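Long-range contact in glutathione S-transferase (Bombyx mori, PDB 4E8H), which probably catalyses the conjugation of glutathione to electrophilic compounds, and binds glutathione as a homodimer: residues I7-L12 against L30-I35. Numbering follows the deposited sequence.
Sequences IKLYYL and LDLHLI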
loop_
_atom_site.group_PDB
_atom_site.type_symbol
_atom_site.label_atom_id
_atom_site.label_comp_id
_atom_site.label_asym_id
_atom_site.label_seq_id
_atom_site.Cartn_x
_atom_site.Cartn_y
_atom_site.Cartn_z
ATOM N N ILE B 7 -5.172 -16.987 -16.604
ATOM C CA ILE B 7 -4.207 -16.000 -16.142
ATOM C C ILE B 7 -2.985 -16.729 -15.592
ATOM O O ILE B 7 -3.114 -17.762 -14.930
ATOM C CB ILE B 7 -4.828 -15.066 -15.073
ATOM C CG1 ILE B 7 -5.979 -14.255 -15.683
ATOM C CG2 ILE B 7 -3.775 -14.140 -14.482
ATOM C CD1 ILE B 7 -6.871 -13.551 -14.667
ATOM N N LYS B 8 -1.803 -16.200 -15.894
ATOM C CA LYS B 8 -0.558 -16.782 -15.410
ATOM C C LYS B 8 -0.091 -16.071 -14.150
ATOM O O LYS B 8 -0.212 -14.848 -14.035
ATOM C CB LYS B 8 0.524 -16.730 -16.493
ATOM C CG LYS B 8 0.295 -17.711 -17.637
ATOM C CD LYS B 8 1.311 -17.539 -18.757
ATOM C CE LYS B 8 0.897 -18.341 -19.985
ATOM N NZ LYS B 8 1.840 -18.160 -21.125
ATOM N N LEU B 9 0.429 -16.844 -13.203
ATOM C CA LEU B 9 1.005 -16.278 -11.991
ATOM C C LEU B 9 2.394 -16.843 -11.735
ATOM O O LEU B 9 2.553 -18.047 -11.519
ATOM C CB LEU B 9 0.097 -16.518 -10.776
ATOM C CG LEU B 9 0.455 -15.703 -9.526
ATOM C CD1 LEU B 9 -0.019 -14.257 -9.661
ATOM C CD2 LEU B 9 -0.117 -16.343 -8.269
ATOM N N TYR B 10 3.392 -15.968 -11.777
ATOM C CA TYR B 10 4.756 -16.327 -11.400
ATOM C C TYR B 10 4.838 -16.239 -9.880
ATOM O O TYR B 10 4.546 -15.192 -9.301
ATOM C CB TYR B 10 5.769 -15.411 -12.097
ATOM C CG TYR B 10 5.739 -15.550 -13.606
ATOM C CD1 TYR B 10 6.617 -16.409 -14.266
ATOM C CD2 TYR B 10 4.809 -14.843 -14.372
ATOM C CE1 TYR B 10 6.581 -16.549 -15.651
ATOM C CE2 TYR B 10 4.763 -14.980 -15.755
ATOM C CZ TYR B 10 5.652 -15.832 -16.387
ATOM O OH TYR B 10 5.605 -15.963 -17.756
ATOM N N TYR B 11 5.210 -17.344 -9.236
ATOM C CA TYR B 11 5.000 -17.498 -7.796
ATOM C C TYR B 11 5.951 -18.506 -7.142
ATOM O O TYR B 11 6.741 -19.167 -7.822
ATOM C CB TYR B 11 3.550 -17.961 -7.554
ATOM C CG TYR B 11 3.390 -19.472 -7.544
ATOM C CD1 TYR B 11 2.867 -20.129 -6.428
ATOM C CD2 TYR B 11 3.791 -20.250 -8.636
ATOM C CE1 TYR B 11 2.734 -21.520 -6.405
ATOM C CE2 TYR B 11 3.670 -21.638 -8.620
ATOM C CZ TYR B 11 3.137 -22.267 -7.504
ATOM O OH TYR B 11 3.006 -23.638 -7.489
ATOM N N LEU B 12 5.858 -18.610 -5.817
ATOM C CA LEU B 12 6.357 -19.760 -5.061
ATOM C C LEU B 12 5.334 -20.084 -3.973
ATOM O O LEU B 12 4.773 -19.164 -3.372
ATOM C CB LEU B 12 7.718 -19.467 -4.425
ATOM C CG LEU B 12 8.957 -19.403 -5.320
ATOM C CD1 LEU B 12 10.149 -18.889 -4.525
ATOM C CD2 LEU B 12 9.272 -20.760 -5.955
ATOM N N LEU B 30 -11.404 -18.215 -10.686
ATOM C CA LEU B 30 -10.504 -18.083 -11.825
ATOM C C LEU B 30 -9.392 -19.110 -11.674
ATOM O O LEU B 30 -8.755 -19.180 -10.620
ATOM C CB LEU B 30 -9.896 -16.674 -11.870
ATOM C CG LEU B 30 -10.821 -15.453 -11.943
ATOM C CD1 LEU B 30 -10.072 -14.181 -11.563
ATOM C CD2 LEU B 30 -11.440 -15.312 -13.326
ATOM N N ASP B 31 -9.159 -19.915 -12.708
ATOM C CA ASP B 31 -8.012 -20.814 -12.675
ATOM C C ASP B 31 -6.760 -20.042 -13.035
ATOM O O ASP B 31 -6.730 -19.298 -14.020
ATOM C CB ASP B 31 -8.175 -22.023 -13.601
ATOM C CG ASP B 31 -7.069 -23.067 -13.400
ATOM O OD1 ASP B 31 -6.638 -23.696 -14.386
ATOM O OD2 ASP B 31 -6.620 -23.255 -12.250
ATOM N N LEU B 32 -5.735 -20.207 -12.212
ATOM C CA LEU B 32 -4.442 -19.629 -12.498
ATOM C C LEU B 32 -3.540 -20.726 -13.015
ATOM O O LEU B 32 -3.524 -21.839 -12.477
ATOM C CB LEU B 32 -3.830 -18.991 -11.248
ATOM C CG LEU B 32 -4.539 -17.807 -10.580
ATOM C CD1 LEU B 32 -3.740 -17.334 -9.374
ATOM C CD2 LEU B 32 -4.773 -16.650 -11.549
ATOM N N HIS B 33 -2.810 -20.420 -14.079
ATOM C CA HIS B 33 -1.721 -21.276 -14.500
ATOM C C HIS B 33 -0.468 -20.819 -13.770
ATOM O O HIS B 33 0.128 -19.784 -14.088
ATOM C CB HIS B 33 -1.588 -21.296 -16.025
ATOM C CG HIS B 33 -2.597 -22.181 -16.693
ATOM N ND1 HIS B 33 -2.471 -22.614 -17.996
ATOM C CD2 HIS B 33 -3.737 -22.741 -16.220
ATOM C CE1 HIS B 33 -3.502 -23.384 -18.303
ATOM N NE2 HIS B 33 -4.283 -23.478 -17.242
ATOM N N LEU B 34 -0.119 -21.598 -12.751
ATOM C CA LEU B 34 0.954 -21.269 -11.827
ATOM C C LEU B 34 2.300 -21.641 -12.430
ATOM O O LEU B 34 2.476 -22.749 -12.943
ATOM C CB LEU B 34 0.744 -21.996 -10.495
ATOM C CG LEU B 34 -0.595 -21.800 -9.769
ATOM C CD1 LEU B 34 -0.801 -22.876 -8.711
ATOM C CD2 LEU B 34 -0.708 -20.405 -9.154
ATOM N N ILE B 35 3.237 -20.700 -12.380
ATOM C CA ILE B 35 4.582 -20.923 -12.896
ATOM C C ILE B 35 5.595 -20.721 -11.776
ATOM O O ILE B 35 5.839 -19.591 -11.339
ATOM C CB ILE B 35 4.910 -20.000 -14.100
ATOM C CG1 ILE B 35 3.829 -20.117 -15.182
ATOM C CG2 ILE B 35 6.297 -20.326 -14.670
ATOM C CD1 ILE B 35 3.800 -18.962 -16.173
HETATM O O HOH W 1 -7.856 -17.341 -15.351
#
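I35 packs its CD1 methyl over one face of the Y10 ring, a CH-pi contact 4.0 Å from the centroid and displaced toward the rim, nearest CZ. CG1 of I35 is anti to the carbonyl carbon (chi1 -53°) and the chain extends from there (chi2 161°), which carries CD1 onto the ring; the two side chains lie side by side, and I35 CG2 touches CE1 and CD1 of Y10. The I35 CD1 methyl also meets the K8 stem, 3.9 Å from K8 CD, so it sits in the corner formed by the ring and the lysine chain. On the other sheet face, L32 spreads its two methyls: CD2 rests against I7 CB at 3.9 Å, and CD1 against L9 CD2. That L9 methyl also reaches L34 CD2, bridging two bumps of the neighbouring strand. Y11 swings its ring across L34, CE2 lying 3.5 Å from L34 CB, while the ring edge abuts the I35 carbonyl. An alanine at Y11 would probably leave L34 CB and CD1 without their aromatic cover and open a gap between L34 and helix 16-27, whose C18 and M22 the Y11 side chain touches.

Between these two faces the strands run parallel, and four backbone bonds tie them: H33 N to I7 O (2.8 Å), L9 N to H33 O, I35 N to L9 O, and Y11 N to I35 O. Before the first, a water links I7 N to D31 O.

Together with helix 16-27 the pair makes the opening beta-alpha-beta unit of the thioredoxin-like domain. That helix also packs on L9 and L32; I7 reaches helix 71-82 on the same side. Strand 32-36 borders the sheet; 7-11 lies inside, its other flank bonded to antiparallel strand 60-63.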